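Local structure of penicillin-binding protein 2B (Streptococcus pneumoniae, 2WAD) at residues F604-K615 / N633-E641; F316-Y327 / A664-Y673. The protein probably cross-links neighbouring glycan strands of cell-wall peptidoglycan as a penicillin-binding transpeptidase of the elongation machinery. One frame throughout, in Å; residues are numbered along the deposited sequence.

Contact 1 of 2, residues F604-K615 / N633-E641; sequences FSDGATVSISGK and NAVAYAPTE. Unlike the reference sequence in segment 604-615: Asp606 (reference Asn), Thr609 (reference Leu). Unlike the reference sequence in segment 633-641: Thr640 (reference Ser), Glu641 (reference Asp).
Thr640 OG1 lies between two serine hydroxyls, 2.7 Å from Ser611 OG and 2.8 Å from Ser613 OG, both hydrogen bonds. Ser611 OG gets there by standing anti to its own backbone N (chi1 176°), while the backbone of Thr640 adds a bond from N to Ser611 O at 2.8 Å. Ser613 OG also shares water 1 with Tyr637 OH, and Ser613 CB rests over one face of the Tyr637 ring, 4.0 Å from its centroid and offset toward the rim, a CH-pi contact.

Beyond this cluster the pairing becomes an antiparallel ladder: Ser613 with Tyr637 and Lys615 with Val635 are hydrogen-bonded pairs, each with two N-H to O bonds, and Gly614 with Ala636 is the non-hydrogen-bonded pair between them. Its CA atoms are just 3.8 Å apart, an approach permitted by the lack of a side chain on Gly614, where a CB would clash with Val635 O. On the sheet face that carries the Ala636 methyl, Phe604 CE1 comes within 3.9 Å of Ala636 CB, and Val610 CG2 reaches Ala638 CB at 3.7 Å. Helix 661-676 backs this layer through Ala666 against Phe604 and Ile670 against Ala638. On the other face, Val532 of helix 525-536 packs on Val635 and Tyr637, and Phe588 of helix 578-593 on Lys615.

Strand 613-616 is an outermost strand of the antiparallel sheet of the transpeptidase domain, and in penicillin-binding transpeptidases such a strand bears the K(T/S)G-type motif. Lys615 NZ bonds to Ser443 OG, and its side chain lies about 4 Å from that of Ser386, the inferred acyl-ester serine, so the ladder probably helps to place this lysine in the active site.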
loop_
_atom_site.group_PDB
_atom_site.type_symbol
_atom_site.label_atom_id
_atom_site.label_comp_id
_atom_site.label_asym_id
_atom_site.label_seq_id
_atom_site.Cartn_x
_atom_site.Cartn_y
_atom_site.Cartn_z
ATOM N N PHE A 604 3.233 -29.817 7.461
ATOM C CA PHE A 604 2.754 -29.301 6.163
ATOM C C PHE A 604 1.827 -30.294 5.441
ATOM O O PHE A 604 0.882 -29.875 4.787
ATOM C CB PHE A 604 3.903 -29.003 5.173
ATOM C CG PHE A 604 4.626 -27.700 5.402
ATOM C CD1 PHE A 604 3.936 -26.502 5.419
ATOM C CD2 PHE A 604 6.011 -27.682 5.559
ATOM C CE1 PHE A 604 4.586 -25.287 5.614
ATOM C CE2 PHE A 604 6.692 -26.463 5.744
ATOM C CZ PHE A 604 5.974 -25.261 5.778
ATOM N N SER A 605 2.150 -31.585 5.496
ATOM C CA SER A 605 1.430 -32.605 4.720
ATOM C C SER A 605 0.261 -33.215 5.483
ATOM O O SER A 605 -0.573 -33.883 4.879
ATOM C CB SER A 605 2.354 -33.758 4.330
ATOM O OG SER A 605 3.574 -33.288 3.801
ATOM N N ASP A 606 0.201 -32.980 6.792
ATOM C CA ASP A 606 -0.788 -33.623 7.667
ATOM C C ASP A 606 -2.197 -33.068 7.449
ATOM O O ASP A 606 -2.564 -32.033 8.015
ATOM C CB ASP A 606 -0.367 -33.473 9.133
ATOM C CG ASP A 606 -1.307 -34.183 10.105
ATOM O OD1 ASP A 606 -2.293 -34.822 9.665
ATOM O OD2 ASP A 606 -1.047 -34.100 11.328
ATOM N N GLY A 607 -2.984 -33.761 6.633
ATOM C CA GLY A 607 -4.289 -33.257 6.216
ATOM C C GLY A 607 -4.231 -32.346 4.993
ATOM O O GLY A 607 -5.207 -31.673 4.666
ATOM N N ALA A 608 -3.091 -32.343 4.306
ATOM C CA ALA A 608 -2.920 -31.634 3.033
ATOM C C ALA A 608 -3.739 -32.221 1.882
ATOM O O ALA A 608 -3.617 -33.417 1.594
ATOM C CB ALA A 608 -1.449 -31.601 2.647
ATOM N N THR A 609 -4.534 -31.384 1.208
ATOM C CA THR A 609 -5.386 -31.842 0.103
ATOM C C THR A 609 -4.690 -31.777 -1.262
ATOM O O THR A 609 -5.193 -32.320 -2.244
ATOM C CB THR A 609 -6.759 -31.114 0.054
ATOM O OG1 THR A 609 -6.583 -29.725 -0.273
ATOM C CG2 THR A 609 -7.470 -31.208 1.379
ATOM N N VAL A 610 -3.542 -31.099 -1.316
ATOM C CA VAL A 610 -2.617 -31.154 -2.449
ATOM C C VAL A 610 -1.217 -31.315 -1.875
ATOM O O VAL A 610 -0.994 -31.026 -0.697
ATOM C CB VAL A 610 -2.605 -29.841 -3.300
ATOM C CG1 VAL A 610 -3.839 -29.745 -4.192
ATOM C CG2 VAL A 610 -2.437 -28.613 -2.409
ATOM N N SER A 611 -0.290 -31.772 -2.712
ATOM C CA SER A 611 1.109 -31.899 -2.333
ATOM C C SER A 611 1.726 -30.518 -2.078
ATOM O O SER A 611 1.706 -29.653 -2.947
ATOM C CB SER A 611 1.874 -32.615 -3.441
ATOM O OG SER A 611 3.259 -32.656 -3.133
ATOM N N ILE A 612 2.277 -30.341 -0.883
ATOM C CA ILE A 612 2.830 -29.089 -0.394
ATOM C C ILE A 612 4.340 -29.232 -0.190
ATOM O O ILE A 612 4.806 -30.234 0.378
ATOM C CB ILE A 612 2.171 -28.705 0.958
ATOM C CG1 ILE A 612 0.676 -28.456 0.742
ATOM C CG2 ILE A 612 2.843 -27.464 1.530
ATOM C CD1 ILE A 612 -0.070 -28.020 1.941
ATOM N N SER A 613 5.088 -28.242 -0.681
ATOM C CA SER A 613 6.523 -28.117 -0.431
ATOM C C SER A 613 6.759 -26.835 0.375
ATOM O O SER A 613 6.018 -25.860 0.240
ATOM C CB SER A 613 7.269 -28.052 -1.762
ATOM O OG SER A 613 7.036 -29.216 -2.540
ATOM N N GLY A 614 7.755 -26.816 1.247
ATOM C CA GLY A 614 7.930 -25.624 2.055
ATOM C C GLY A 614 9.186 -25.641 2.899
ATOM O O GLY A 614 10.067 -26.488 2.703
ATOM N N LYS A 615 9.247 -24.724 3.865
ATOM C CA LYS A 615 10.425 -24.613 4.742
ATOM C C LYS A 615 9.966 -23.935 6.036
ATOM O O LYS A 615 9.195 -22.985 6.002
ATOM C CB LYS A 615 11.521 -23.790 4.034
ATOM C CG LYS A 615 12.811 -23.566 4.814
ATOM C CD LYS A 615 13.573 -24.873 4.964
ATOM C CE LYS A 615 14.763 -24.748 5.910
ATOM N NZ LYS A 615 14.352 -24.597 7.360
ATOM N N ASN A 633 8.102 -19.033 11.860
ATOM C CA ASN A 633 7.700 -18.605 10.517
ATOM C C ASN A 633 7.656 -19.798 9.564
ATOM O O ASN A 633 8.239 -20.838 9.846
ATOM C CB ASN A 633 8.710 -17.568 10.007
ATOM C CG ASN A 633 8.795 -16.333 10.900
ATOM O OD1 ASN A 633 7.844 -15.972 11.622
ATOM N ND2 ASN A 633 9.958 -15.691 10.876
ATOM N N ALA A 634 6.997 -19.662 8.417
ATOM C CA ALA A 634 6.943 -20.776 7.466
ATOM C C ALA A 634 6.676 -20.208 6.075
ATOM O O ALA A 634 5.964 -19.228 5.946
ATOM C CB ALA A 634 5.819 -21.766 7.853
ATOM N N VAL A 635 7.243 -20.830 5.045
ATOM C CA VAL A 635 6.904 -20.525 3.655
ATOM C C VAL A 635 6.556 -21.849 2.957
ATOM O O VAL A 635 7.080 -22.890 3.323
ATOM C CB VAL A 635 8.079 -19.802 2.917
ATOM C CG1 VAL A 635 8.390 -18.464 3.558
ATOM C CG2 VAL A 635 9.347 -20.653 2.900
ATOM N N ALA A 636 5.670 -21.820 1.966
ATOM C CA ALA A 636 5.225 -23.036 1.288
ATOM C C ALA A 636 4.687 -22.701 -0.099
ATOM O O ALA A 636 4.242 -21.581 -0.337
ATOM C CB ALA A 636 4.103 -23.722 2.116
ATOM N N TYR A 637 4.680 -23.677 -1.000
ATOM C CA TYR A 637 3.905 -23.569 -2.241
ATOM C C TYR A 637 3.255 -24.903 -2.610
ATOM O O TYR A 637 3.586 -25.941 -2.028
ATOM C CB TYR A 637 4.766 -23.057 -3.397
ATOM C CG TYR A 637 5.976 -23.916 -3.701
ATOM C CD1 TYR A 637 5.881 -25.053 -4.498
ATOM C CD2 TYR A 637 7.221 -23.607 -3.150
ATOM C CE1 TYR A 637 7.011 -25.852 -4.755
ATOM C CE2 TYR A 637 8.347 -24.372 -3.424
ATOM C CZ TYR A 637 8.231 -25.504 -4.210
ATOM O OH TYR A 637 9.365 -26.264 -4.439
ATOM N N ALA A 638 2.337 -24.868 -3.574
ATOM C CA ALA A 638 1.523 -26.025 -3.942
ATOM C C ALA A 638 0.680 -25.703 -5.171
ATOM O O ALA A 638 0.344 -24.551 -5.426
ATOM C CB ALA A 638 0.588 -26.433 -2.773
ATOM N N PRO A 639 0.303 -26.735 -5.935
ATOM C CA PRO A 639 0.818 -28.072 -5.684
ATOM C C PRO A 639 2.279 -28.225 -6.093
ATOM O O PRO A 639 2.772 -27.511 -6.972
ATOM C CB PRO A 639 -0.089 -28.981 -6.520
ATOM C CG PRO A 639 -1.046 -28.111 -7.248
ATOM C CD PRO A 639 -0.943 -26.713 -6.722
ATOM N N THR A 640 2.995 -29.122 -5.427
ATOM C CA THR A 640 4.409 -29.280 -5.717
ATOM C C THR A 640 4.678 -29.239 -7.225
ATOM O O THR A 640 5.558 -28.516 -7.683
ATOM C CB THR A 640 4.940 -30.576 -5.098
ATOM O OG1 THR A 640 4.841 -30.478 -3.671
ATOM C CG2 THR A 640 6.388 -30.841 -5.496
ATOM N N GLU A 641 3.921 -30.000 -8.008
ATOM C CA GLU A 641 4.346 -30.246 -9.385
ATOM C C GLU A 641 3.974 -29.094 -10.314
ATOM O O GLU A 641 4.505 -28.973 -11.414
ATOM C CB GLU A 641 3.768 -31.568 -9.899
ATOM C CG GLU A 641 4.078 -32.796 -9.038
ATOM C CD GLU A 641 5.350 -33.522 -9.452
ATOM O OE1 GLU A 641 5.549 -33.732 -10.670
ATOM O OE2 GLU A 641 6.152 -33.898 -8.567
HETATM O O HOH W 1 9.236 -28.990 -4.390
#

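Contact 2 of 2, residues F316-Y327 / A664-Y673; sequences FQDSVDALLKSY and AIARDIINLY. Unlike the reference sequence in segment 664-673: Ala664 (reference Ser).
Segments 316-327 and 664-673 are helical and run nearly antiparallel, their axes 10.5 Å apart at closest approach and their directions 156° apart, with Val320 and Ile669 nearest in the backbone register. Leu323 is a knob in the hole formed by Ile665, Asp668, Ile669 and Leu672; its CG stands anti to the backbone N (chi1 -173°), and of its atoms CD2 comes nearest, 3.5 Å from Ile669 CG1. Ile669 returns the arrangement, fitting among Phe316, Val320, Leu323 and Leu324.

At the Phe316 end, the edge of the Tyr673 ring points at one face of Phe316 in a T-shaped pair, with centroids 5.4 Å apart and planes at 69°. Val320 CG2 of the same helix lies against the opposite face, so the Phe316 ring is held between two groups.

The two helices lie on the same side of the central antiparallel sheet of the transpeptidase domain, the N- and C-terminal helix pair of the penicillin-binding protein and beta-lactamase fold. Ile665 and Tyr673 touch strand 645-650, while Val320 reaches strand 355-363, and both Leu324 and Ile669 pack on Ala345 of strand 342-348.

Farther along, Ile665 CG1 sits over the centre of the Tyr327 ring, 3.6 Å from its centroid. Tyr327 OH donates to Asp668 OD1 at 2.7 Å, meeting it from above the carboxylate plane. Arg667, the preceding residue, makes a salt bridge to the other oxygen with the NE/NH2 side of its guanidinium; both nitrogens reach Asp668 OD2 from the same face of the carboxylate, NE at 2.9 Å. Water 2 donates to Tyr327 OH and accepts from Arg667 NH2.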
loop_
_atom_site.group_PDB
_atom_site.type_symbol
_atom_site.label_atom_id
_atom_site.label_comp_id
_atom_site.label_asym_id
_atom_site.label_seq_id
_atom_site.Cartn_x
_atom_site.Cartn_y
_atom_site.Cartn_z
ATOM N N PHE A 316 -12.272 -15.282 0.352
ATOM C CA PHE A 316 -10.954 -15.829 0.673
ATOM C C PHE A 316 -10.250 -15.008 1.762
ATOM O O PHE A 316 -9.800 -15.531 2.790
ATOM C CB PHE A 316 -10.068 -16.035 -0.567
ATOM C CG PHE A 316 -8.809 -16.774 -0.263
ATOM C CD1 PHE A 316 -8.857 -18.072 0.225
ATOM C CD2 PHE A 316 -7.577 -16.160 -0.398
ATOM C CE1 PHE A 316 -7.691 -18.753 0.559
ATOM C CE2 PHE A 316 -6.405 -16.827 -0.078
ATOM C CZ PHE A 316 -6.459 -18.119 0.402
ATOM N N GLN A 317 -10.200 -13.702 1.557
ATOM C CA GLN A 317 -9.551 -12.827 2.524
ATOM C C GLN A 317 -10.185 -12.940 3.912
ATOM O O GLN A 317 -9.472 -12.920 4.910
ATOM C CB GLN A 317 -9.501 -11.377 2.018
ATOM C CG GLN A 317 -8.990 -10.357 3.051
ATOM C CD GLN A 317 -7.488 -10.102 2.987
ATOM O OE1 GLN A 317 -6.786 -10.671 2.152
ATOM N NE2 GLN A 317 -6.998 -9.201 3.832
ATOM N N ASP A 318 -11.514 -13.072 3.975
ATOM C CA ASP A 318 -12.242 -13.202 5.230
ATOM C C ASP A 318 -11.838 -14.491 5.936
ATOM O O ASP A 318 -11.683 -14.529 7.161
ATOM C CB ASP A 318 -13.764 -13.243 5.004
ATOM C CG ASP A 318 -14.349 -11.893 4.621
ATOM O OD1 ASP A 318 -13.667 -10.855 4.741
ATOM O OD2 ASP A 318 -15.525 -11.872 4.218
ATOM N N SER A 319 -11.699 -15.555 5.162
ATOM C CA SER A 319 -11.436 -16.849 5.774
ATOM C C SER A 319 -9.976 -16.956 6.242
ATOM O O SER A 319 -9.689 -17.510 7.301
ATOM C CB SER A 319 -11.959 -18.004 4.903
ATOM O OG SER A 319 -11.115 -18.253 3.808
ATOM N N VAL A 320 -9.049 -16.332 5.527
ATOM C CA VAL A 320 -7.695 -16.175 6.086
ATOM C C VAL A 320 -7.642 -15.344 7.391
ATOM O O VAL A 320 -7.014 -15.748 8.365
ATOM C CB VAL A 320 -6.697 -15.671 5.023
ATOM C CG1 VAL A 320 -5.298 -15.527 5.611
ATOM C CG2 VAL A 320 -6.691 -16.640 3.867
ATOM N N ASP A 321 -8.295 -14.183 7.420
ATOM C CA ASP A 321 -8.419 -13.385 8.647
ATOM C C ASP A 321 -8.923 -14.229 9.835
ATOM O O ASP A 321 -8.395 -14.148 10.941
ATOM C CB ASP A 321 -9.389 -12.210 8.398
ATOM C CG ASP A 321 -8.832 -11.140 7.445
ATOM O OD1 ASP A 321 -9.603 -10.250 7.059
ATOM O OD2 ASP A 321 -7.632 -11.120 7.077
ATOM N N ALA A 322 -9.939 -15.061 9.614
ATOM C CA ALA A 322 -10.519 -15.900 10.675
ATOM C C ALA A 322 -9.526 -16.934 11.164
ATOM O O ALA A 322 -9.374 -17.132 12.375
ATOM C CB ALA A 322 -11.839 -16.581 10.209
ATOM N N LEU A 323 -8.840 -17.583 10.227
ATOM C CA LEU A 323 -7.812 -18.567 10.567
ATOM C C LEU A 323 -6.749 -17.930 11.468
ATOM O O LEU A 323 -6.438 -18.444 12.562
ATOM C CB LEU A 323 -7.187 -19.123 9.279
ATOM C CG LEU A 323 -6.207 -20.293 9.394
ATOM C CD1 LEU A 323 -7.006 -21.545 9.812
ATOM C CD2 LEU A 323 -5.513 -20.510 8.064
ATOM N N LEU A 324 -6.199 -16.795 11.024
ATOM C CA LEU A 324 -5.116 -16.165 11.791
ATOM C C LEU A 324 -5.628 -15.797 13.178
ATOM O O LEU A 324 -4.940 -15.937 14.181
ATOM C CB LEU A 324 -4.545 -14.923 11.096
ATOM C CG LEU A 324 -3.317 -15.036 10.197
ATOM C CD1 LEU A 324 -3.307 -16.268 9.305
ATOM C CD2 LEU A 324 -3.174 -13.728 9.386
ATOM N N LYS A 325 -6.856 -15.309 13.228
ATOM C CA LYS A 325 -7.421 -14.936 14.504
ATOM C C LYS A 325 -7.668 -16.180 15.379
ATOM O O LYS A 325 -7.387 -16.186 16.579
ATOM C CB LYS A 325 -8.687 -14.100 14.280
ATOM C CG LYS A 325 -8.878 -13.066 15.384
ATOM C CD LYS A 325 -10.177 -12.294 15.266
ATOM C CE LYS A 325 -10.275 -11.342 16.454
ATOM N NZ LYS A 325 -11.509 -10.496 16.416
ATOM N N SER A 326 -8.137 -17.255 14.766
ATOM C CA SER A 326 -8.294 -18.509 15.492
ATOM C C SER A 326 -6.982 -19.058 16.091
ATOM O O SER A 326 -6.870 -19.285 17.303
ATOM C CB SER A 326 -8.999 -19.538 14.600
ATOM O OG SER A 326 -8.996 -20.792 15.256
ATOM N N TYR A 327 -5.969 -19.246 15.246
ATOM C CA TYR A 327 -4.651 -19.613 15.732
ATOM C C TYR A 327 -4.024 -18.652 16.744
ATOM O O TYR A 327 -3.484 -19.069 17.777
ATOM C CB TYR A 327 -3.674 -19.847 14.568
ATOM C CG TYR A 327 -3.742 -21.211 13.926
ATOM C CD1 TYR A 327 -2.992 -22.278 14.422
ATOM C CD2 TYR A 327 -4.550 -21.435 12.809
ATOM C CE1 TYR A 327 -3.045 -23.517 13.811
ATOM C CE2 TYR A 327 -4.600 -22.664 12.196
ATOM C CZ TYR A 327 -3.849 -23.703 12.697
ATOM O OH TYR A 327 -3.904 -24.928 12.062
ATOM N N ALA A 664 1.364 -25.275 10.042
ATOM C CA ALA A 664 -0.048 -25.685 10.068
ATOM C C ALA A 664 -0.919 -24.544 9.551
ATOM O O ALA A 664 -1.899 -24.756 8.828
ATOM C CB ALA A 664 -0.475 -26.099 11.487
ATOM N N ILE A 665 -0.563 -23.320 9.905
ATOM C CA ILE A 665 -1.254 -22.164 9.332
ATOM C C ILE A 665 -1.070 -22.114 7.815
ATOM O O ILE A 665 -2.050 -22.014 7.082
ATOM C CB ILE A 665 -0.825 -20.831 9.984
ATOM C CG1 ILE A 665 -1.194 -20.836 11.473
ATOM C CG2 ILE A 665 -1.505 -19.659 9.280
ATOM C CD1 ILE A 665 -0.423 -19.805 12.294
ATOM N N ALA A 666 0.177 -22.239 7.356
ATOM C CA ALA A 666 0.496 -22.277 5.923
ATOM C C ALA A 666 -0.320 -23.348 5.182
ATOM O O ALA A 666 -0.896 -23.118 4.119
ATOM C CB ALA A 666 2.027 -22.515 5.722
ATOM N N ARG A 667 -0.348 -24.549 5.736
ATOM C CA ARG A 667 -1.109 -25.658 5.161
ATOM C C ARG A 667 -2.586 -25.324 5.090
ATOM O O ARG A 667 -3.254 -25.586 4.089
ATOM C CB ARG A 667 -0.916 -26.854 6.100
ATOM C CG ARG A 667 -1.767 -28.082 5.751
ATOM C CD ARG A 667 -1.751 -29.024 6.944
ATOM N NE ARG A 667 -2.577 -28.471 8.021
ATOM C CZ ARG A 667 -2.372 -28.712 9.307
ATOM N NH1 ARG A 667 -1.344 -29.473 9.662
ATOM N NH2 ARG A 667 -3.182 -28.190 10.228
ATOM N N ASP A 668 -3.123 -24.784 6.180
ATOM C CA ASP A 668 -4.559 -24.558 6.234
ATOM C C ASP A 668 -4.951 -23.425 5.289
ATOM O O ASP A 668 -6.089 -23.402 4.814
ATOM C CB ASP A 668 -5.019 -24.195 7.640
ATOM C CG ASP A 668 -5.037 -25.381 8.590
ATOM O OD1 ASP A 668 -5.285 -25.139 9.783
ATOM O OD2 ASP A 668 -4.781 -26.530 8.183
ATOM N N ILE A 669 -4.054 -22.462 5.073
ATOM C CA ILE A 669 -4.315 -21.444 4.056
ATOM C C ILE A 669 -4.301 -22.072 2.670
ATOM O O ILE A 669 -5.123 -21.724 1.822
ATOM C CB ILE A 669 -3.330 -20.248 4.091
ATOM C CG1 ILE A 669 -3.548 -19.404 5.352
ATOM C CG2 ILE A 669 -3.502 -19.361 2.845
ATOM C CD1 ILE A 669 -2.371 -18.481 5.710
ATOM N N ILE A 670 -3.363 -22.985 2.434
ATOM C CA ILE A 670 -3.326 -23.665 1.146
ATOM C C ILE A 670 -4.596 -24.492 0.919
ATOM O O ILE A 670 -5.178 -24.443 -0.171
ATOM C CB ILE A 670 -2.009 -24.459 0.940
ATOM C CG1 ILE A 670 -0.854 -23.453 0.792
ATOM C CG2 ILE A 670 -2.058 -25.351 -0.318
ATOM C CD1 ILE A 670 0.489 -24.066 0.568
ATOM N N ASN A 671 -5.030 -25.248 1.926
ATOM C CA ASN A 671 -6.242 -26.064 1.791
ATOM C C ASN A 671 -7.429 -25.131 1.575
ATOM O O ASN A 671 -8.319 -25.433 0.792
ATOM C CB ASN A 671 -6.531 -26.873 3.061
ATOM C CG ASN A 671 -5.663 -28.100 3.206
ATOM O OD1 ASN A 671 -5.082 -28.578 2.241
ATOM N ND2 ASN A 671 -5.631 -28.662 4.418
ATOM N N LEU A 672 -7.465 -24.002 2.281
ATOM C CA LEU A 672 -8.593 -23.074 2.120
ATOM C C LEU A 672 -8.684 -22.628 0.675
ATOM O O LEU A 672 -9.760 -22.610 0.077
ATOM C CB LEU A 672 -8.487 -21.866 3.043
ATOM C CG LEU A 672 -9.009 -22.050 4.474
ATOM C CD1 LEU A 672 -8.513 -20.966 5.428
ATOM C CD2 LEU A 672 -10.544 -22.181 4.537
ATOM N N TYR A 673 -7.532 -22.293 0.103
ATOM C CA TYR A 673 -7.478 -21.870 -1.291
ATOM C C TYR A 673 -7.899 -22.943 -2.285
ATOM O O TYR A 673 -8.603 -22.647 -3.258
ATOM C CB TYR A 673 -6.075 -21.395 -1.665
ATOM C CG TYR A 673 -6.053 -20.743 -3.027
ATOM C CD1 TYR A 673 -6.704 -19.533 -3.247
ATOM C CD2 TYR A 673 -5.403 -21.342 -4.097
ATOM C CE1 TYR A 673 -6.705 -18.932 -4.509
ATOM C CE2 TYR A 673 -5.368 -20.738 -5.340
ATOM C CZ TYR A 673 -6.021 -19.532 -5.541
ATOM O OH TYR A 673 -6.014 -18.945 -6.779
HETATM O O HOH W 2 -3.111 -27.831 13.032
#

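From the N terminus, helix 314-334 supplies the first half of contact 2 before the central sheet begins, and its partner, helix 661-676, arrives near the C terminus, so contact 2 closes a loop of 336 residues. Contact 1 lies wholly within that loop and closes a short one of 17 residues between strands 613-616 and 634-638; the two therefore nest and do not cross. Their centres are 14 Å apart, and they meet where Asn671 probably bonds through OD1 to Thr609 N and through ND2 to Gly607 O. The turn preceding the edge strand is thus tied to the C-terminal helix, which contact 2 joins to helix 314-334.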